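Local coordinates for putative oxidoreductase (PDB 3EOF), which is a putative oxidoreductase of the nitroreductase family that binds flavin mononucleotide and probably uses it to carry out redox chemistry, at residues R83-C88 against A93-G98; M101-A106 against L150-T155. One frame throughout, in Å; residues are numbered along the deposited sequence.

Contact 1. Residues R83-C88 against A93-G98; sequences RFCKYC and AVPGYG
Cys88, near the end of helix 82-89, meets Ala93 where the chain turns back on itself, and the loop 93-98 then runs beside the helix it has just left, so that helix 82-89 and the loop leading to helix 100-123 pack together within the FMN-dependent nitroreductase fold. The turn is closed by one backbone hydrogen bond, Ala93 N to Cys88 O at 3.1 Å. Beside it the two side chains pack directly, Cys88 CB lying 3.7 Å from Ala93 CB. The sulfur of Cys88 is anti to its own carbonyl carbon (chi1 -70°), which swings it toward the loop, where it touches both the methyl of Ala93 and CB of Pro95, loosely.

One helical turn earlier, Cys85 reaches the same proline. Its SG lies 3.6 Å from Pro95 CB, and the ring of Pro95 spans the two cysteines, with its CD next to Cys88 CB at 3.9 Å. The Cys85 sulfur also comes to the rim of the Tyr97 ring, 82° off the ring normal, a sulfur-aromatic contact made at the edge and not over a face.

Tyr97 completes the row. Phe81 stacks on its ring, and Asn230 of the second subunit packs against it, while Tyr87 on the helix stacks with Tyr195 of that subunit, so helix and loop are both built into the dimer interface. Phe84 comes to Tyr97 obliquely, the two ring planes inclined at 69°. With CG of Phe84 anti to the backbone N, its ring turns an edge to the tyrosine, and Tyr97 CE2 lies in the plane of that ring, 3.8 Å from Phe84 CE2.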
loop_
_atom_site.group_PDB
_atom_site.type_symbol
_atom_site.label_atom_id
_atom_site.label_comp_id
_atom_site.label_asym_id
_atom_site.label_seq_id
_atom_site.Cartn_x
_atom_site.Cartn_y
_atom_site.Cartn_z
ATOM N N ARG A 83 -3.386 -10.488 15.619
ATOM C CA ARG A 83 -2.732 -11.790 15.620
ATOM C C ARG A 83 -1.352 -11.705 16.285
ATOM O O ARG A 83 -1.017 -12.520 17.164
ATOM C CB ARG A 83 -2.666 -12.370 14.216
ATOM C CG ARG A 83 -1.989 -13.743 14.142
ATOM C CD ARG A 83 -2.079 -14.296 12.746
ATOM N NE ARG A 83 -1.526 -13.329 11.853
ATOM C CZ ARG A 83 -2.161 -12.618 10.917
ATOM N NH1 ARG A 83 -3.405 -12.813 10.549
ATOM N NH2 ARG A 83 -1.444 -11.741 10.254
ATOM N N PHE A 84 -0.543 -10.725 15.905
ATOM C CA PHE A 84 0.763 -10.576 16.547
ATOM C C PHE A 84 0.654 -10.297 18.051
ATOM O O PHE A 84 1.407 -10.838 18.822
ATOM C CB PHE A 84 1.609 -9.472 15.900
ATOM C CG PHE A 84 3.034 -9.520 16.333
ATOM C CD1 PHE A 84 3.841 -10.564 15.911
ATOM C CD2 PHE A 84 3.543 -8.571 17.210
ATOM C CE1 PHE A 84 5.172 -10.673 16.325
ATOM C CE2 PHE A 84 4.858 -8.650 17.627
ATOM C CZ PHE A 84 5.679 -9.718 17.194
ATOM N N CYS A 85 -0.281 -9.446 18.493
ATOM C CA CYS A 85 -0.385 -9.184 19.910
ATOM C C CYS A 85 -0.829 -10.378 20.675
ATOM O O CYS A 85 -0.433 -10.518 21.825
ATOM C CB CYS A 85 -1.315 -8.014 20.217
ATOM S SG CYS A 85 -0.619 -6.503 19.565
ATOM N N LYS A 86 -1.673 -11.222 20.077
ATOM C CA LYS A 86 -2.138 -12.428 20.740
ATOM C C LYS A 86 -0.917 -13.339 20.880
ATOM O O LYS A 86 -0.721 -13.962 21.886
ATOM C CB LYS A 86 -3.346 -13.058 20.009
ATOM C CG LYS A 86 -4.728 -12.546 20.529
ATOM C CD LYS A 86 -5.948 -13.146 19.758
ATOM C CE LYS A 86 -7.095 -13.500 20.674
ATOM N NZ LYS A 86 -7.504 -12.457 21.636
ATOM N N TYR A 87 -0.075 -13.365 19.862
ATOM C CA TYR A 87 1.177 -14.132 19.906
ATOM C C TYR A 87 2.059 -13.615 21.061
ATOM O O TYR A 87 2.592 -14.394 21.823
ATOM C CB TYR A 87 1.889 -13.999 18.569
ATOM C CG TYR A 87 3.234 -14.716 18.442
ATOM C CD1 TYR A 87 3.441 -15.956 19.005
ATOM C CD2 TYR A 87 4.263 -14.162 17.672
ATOM C CE1 TYR A 87 4.677 -16.625 18.858
ATOM C CE2 TYR A 87 5.516 -14.831 17.530
ATOM C CZ TYR A 87 5.702 -16.057 18.109
ATOM O OH TYR A 87 6.926 -16.752 17.976
ATOM N N CYS A 88 2.152 -12.286 21.206
ATOM C CA CYS A 88 2.922 -11.657 22.297
ATOM C C CYS A 88 2.389 -12.130 23.647
ATOM O O CYS A 88 3.136 -12.590 24.502
ATOM C CB CYS A 88 2.850 -10.123 22.200
ATOM S SG CYS A 88 3.761 -9.410 20.804
ATOM N N ALA A 93 5.274 -11.313 26.301
ATOM C CA ALA A 93 5.722 -10.094 25.632
ATOM C C ALA A 93 4.655 -9.031 25.775
ATOM O O ALA A 93 3.458 -9.315 25.698
ATOM C CB ALA A 93 6.012 -10.351 24.147
ATOM N N VAL A 94 5.101 -7.802 25.990
ATOM C CA VAL A 94 4.206 -6.694 26.177
ATOM C C VAL A 94 4.171 -5.894 24.884
ATOM O O VAL A 94 5.107 -5.169 24.594
ATOM C CB VAL A 94 4.642 -5.808 27.369
ATOM C CG1 VAL A 94 3.639 -4.668 27.537
ATOM C CG2 VAL A 94 4.725 -6.679 28.683
ATOM N N PRO A 95 3.106 -6.073 24.081
ATOM C CA PRO A 95 3.000 -5.364 22.815
ATOM C C PRO A 95 2.611 -3.909 22.989
ATOM O O PRO A 95 1.872 -3.603 23.917
ATOM C CB PRO A 95 1.878 -6.099 22.110
ATOM C CG PRO A 95 1.016 -6.572 23.163
ATOM C CD PRO A 95 1.951 -6.966 24.279
ATOM N N GLY A 96 3.144 -3.033 22.125
ATOM C CA GLY A 96 2.769 -1.618 22.124
ATOM C C GLY A 96 2.416 -1.130 20.739
ATOM O O GLY A 96 3.047 -0.199 20.200
ATOM N N TYR A 97 1.385 -1.763 20.166
ATOM C CA TYR A 97 0.960 -1.528 18.790
ATOM C C TYR A 97 -0.410 -0.873 18.624
ATOM O O TYR A 97 -0.888 -0.727 17.522
ATOM C CB TYR A 97 1.059 -2.833 18.030
ATOM C CG TYR A 97 2.463 -3.461 18.202
ATOM C CD1 TYR A 97 3.581 -2.848 17.656
ATOM C CD2 TYR A 97 2.640 -4.667 18.870
ATOM C CE1 TYR A 97 4.877 -3.412 17.790
ATOM C CE2 TYR A 97 3.943 -5.256 19.014
ATOM C CZ TYR A 97 5.044 -4.599 18.503
ATOM O OH TYR A 97 6.306 -5.154 18.614
ATOM N N GLY A 98 -0.969 -0.382 19.713
ATOM C CA GLY A 98 -2.247 0.291 19.669
ATOM C C GLY A 98 -2.037 1.760 19.467
ATOM O O GLY A 98 -2.507 2.590 20.267
#

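Contact 2. Residues M101-A106 against L150-T155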
loop_
_atom_site.group_PDB
_atom_site.type_symbol
_atom_site.label_atom_id
_atom_site.label_comp_id
_atom_site.label_asym_id
_atom_site.label_seq_id
_atom_site.Cartn_x
_atom_site.Cartn_y
_atom_site.Cartn_z
HETATM N N MSE A 101 1.193 4.856 14.407
HETATM C CA MSE A 101 2.382 4.397 13.704
HETATM C C MSE A 101 2.252 2.957 13.306
HETATM O O MSE A 101 2.558 2.602 12.178
HETATM C CB MSE A 101 3.610 4.529 14.588
HETATM C CG MSE A 101 4.919 4.102 13.917
HETATM SE SE MSE A 101 5.443 5.264 12.329
HETATM C CE MSE A 101 7.227 4.423 12.069
ATOM N N SER A 102 1.800 2.138 14.252
ATOM C CA SER A 102 1.649 0.701 14.070
ATOM C C SER A 102 0.530 0.441 13.093
ATOM O O SER A 102 0.621 -0.469 12.289
ATOM C CB SER A 102 1.389 0.009 15.415
ATOM O OG SER A 102 2.508 0.135 16.270
ATOM N N PHE A 103 -0.543 1.235 13.173
ATOM C CA PHE A 103 -1.621 1.132 12.196
ATOM C C PHE A 103 -1.119 1.398 10.798
ATOM O O PHE A 103 -1.435 0.670 9.859
ATOM C CB PHE A 103 -2.803 2.116 12.496
ATOM C CG PHE A 103 -3.719 2.302 11.310
ATOM C CD1 PHE A 103 -4.599 1.287 10.921
ATOM C CD2 PHE A 103 -3.597 3.435 10.491
ATOM C CE1 PHE A 103 -5.393 1.416 9.770
ATOM C CE2 PHE A 103 -4.405 3.582 9.360
ATOM C CZ PHE A 103 -5.302 2.569 9.000
ATOM N N LEU A 104 -0.325 2.440 10.630
ATOM C CA LEU A 104 0.228 2.727 9.321
ATOM C C LEU A 104 1.181 1.623 8.861
ATOM O O LEU A 104 1.194 1.272 7.686
ATOM C CB LEU A 104 0.913 4.088 9.287
ATOM C CG LEU A 104 1.531 4.482 7.938
ATOM C CD1 LEU A 104 0.515 4.515 6.816
ATOM C CD2 LEU A 104 2.300 5.841 8.080
ATOM N N ASN A 105 1.980 1.090 9.761
ATOM C CA ASN A 105 2.870 -0.014 9.405
ATOM C C ASN A 105 2.091 -1.230 8.930
ATOM O O ASN A 105 2.488 -1.863 7.967
ATOM C CB ASN A 105 3.758 -0.460 10.597
ATOM C CG ASN A 105 4.866 0.540 10.947
ATOM O OD1 ASN A 105 5.333 1.259 10.074
ATOM N ND2 ASN A 105 5.289 0.581 12.266
ATOM N N ALA A 106 0.964 -1.543 9.595
ATOM C CA ALA A 106 0.145 -2.709 9.252
ATOM C C ALA A 106 -0.524 -2.456 7.916
ATOM O O ALA A 106 -0.567 -3.357 7.077
ATOM C CB ALA A 106 -0.896 -3.017 10.324
ATOM N N LEU A 150 -7.531 -4.029 17.005
ATOM C CA LEU A 150 -6.261 -4.131 16.294
ATOM C C LEU A 150 -6.384 -4.726 14.885
ATOM O O LEU A 150 -5.377 -5.146 14.270
ATOM C CB LEU A 150 -5.207 -4.828 17.136
ATOM C CG LEU A 150 -4.854 -4.131 18.440
ATOM C CD1 LEU A 150 -3.731 -4.913 19.117
ATOM C CD2 LEU A 150 -4.475 -2.676 18.219
ATOM N N VAL A 151 -7.617 -4.709 14.362
ATOM C CA VAL A 151 -7.934 -5.138 12.985
ATOM C C VAL A 151 -8.745 -4.006 12.387
ATOM O O VAL A 151 -9.672 -3.509 13.003
ATOM C CB VAL A 151 -8.708 -6.473 12.875
ATOM C CG1 VAL A 151 -8.873 -6.860 11.407
ATOM C CG2 VAL A 151 -7.966 -7.639 13.669
ATOM N N PHE A 152 -8.327 -3.577 11.204
ATOM C CA PHE A 152 -8.918 -2.470 10.529
ATOM C C PHE A 152 -8.958 -2.756 9.016
ATOM O O PHE A 152 -7.935 -3.122 8.423
ATOM C CB PHE A 152 -8.076 -1.190 10.839
ATOM C CG PHE A 152 -8.777 0.081 10.433
ATOM C CD1 PHE A 152 -8.819 0.465 9.102
ATOM C CD2 PHE A 152 -9.425 0.862 11.373
ATOM C CE1 PHE A 152 -9.523 1.596 8.697
ATOM C CE2 PHE A 152 -10.125 1.994 10.983
ATOM C CZ PHE A 152 -10.161 2.362 9.631
ATOM N N PRO A 153 -10.127 -2.583 8.369
ATOM C CA PRO A 153 -10.196 -2.854 6.941
ATOM C C PRO A 153 -9.533 -1.744 6.147
ATOM O O PRO A 153 -9.834 -0.558 6.350
ATOM C CB PRO A 153 -11.684 -2.880 6.673
ATOM C CG PRO A 153 -12.238 -1.902 7.634
ATOM C CD PRO A 153 -11.442 -2.115 8.882
ATOM N N ILE A 154 -8.562 -2.129 5.316
ATOM C CA ILE A 154 -7.773 -1.176 4.533
ATOM C C ILE A 154 -8.372 -1.004 3.150
ATOM O O ILE A 154 -8.772 0.108 2.769
ATOM C CB ILE A 154 -6.268 -1.597 4.449
ATOM C CG1 ILE A 154 -5.652 -1.518 5.862
ATOM C CG2 ILE A 154 -5.449 -0.684 3.506
ATOM C CD1 ILE A 154 -5.807 -0.184 6.550
ATOM N N THR A 155 -8.396 -2.072 2.377
ATOM C CA THR A 155 -9.059 -2.021 1.081
ATOM C C THR A 155 -9.767 -3.351 0.770
ATOM O O THR A 155 -9.541 -4.348 1.441
ATOM C CB THR A 155 -8.157 -1.624 -0.063
ATOM O OG1 THR A 155 -8.982 -1.332 -1.212
ATOM C CG2 THR A 155 -7.189 -2.736 -0.359
#
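The backbone hydrogen bond from Ala106 N to Ser102 O, 2.9 Å long, belongs to the regular helix that presents Phe103 to Phe152 and Ile154 on the strand; across the interface itself the contact is apolar. Phe103 directs the edge of its ring at a face of Phe152 in a T-shaped pair, with centroids 5.1 Å apart and planes at 73°. The touching corner is CE1, which lies 3.6 Å from Phe152 CD1 and is close to Phe152 CG as well. The same corner meets the tip of Ile154, whose CD1 is 3.6 Å from Phe103 CE1 and nearly as close to CZ. Phe103 CG stands anti to the backbone N (chi1 164°), which carries the ring out from the helix to the strand, although the side chain does not start off in that direction. Ile154 approaches from the strand side, and only its CD1 arrives.

Ile154 and Thr155 both face Phe77 on the adjoining strand, forming a classic beta bulge that includes the isoleucine of the contact. Around this cluster, Phe246 meets the Phe103 ring, helix 227-243 covers Phe152 through Leu237, Val240 and Leu241, and Pro138 of helix 138-145 also touches Phe152. The contact thus seats helix 100-123 on strand 151-160, an inner strand of the antiparallel sheet between 73-80 and 127-131.

In the fold
The two contacts follow one another along the chain, and helix 100-123 starts soon after the loop 93-98. Their centres are 14 Å apart, yet they touch: Cys85 SG lies 3.5 Å from Leu150 CD1, at the entrance to strand 151-160, and Tyr97 O packs against Ser102 CB at 3.2 Å. Both also adjoin the second subunit. Contact 2 is the more central and the nearer to the flavin, with about 8 Å from the side chain of Ile154 to a bound FMN, against about 12 Å from that of Phe84 in contact 1. Neither lines the pocket, though Phe84 is about 9 Å, side chain to side chain, from FMN-binding Thr37.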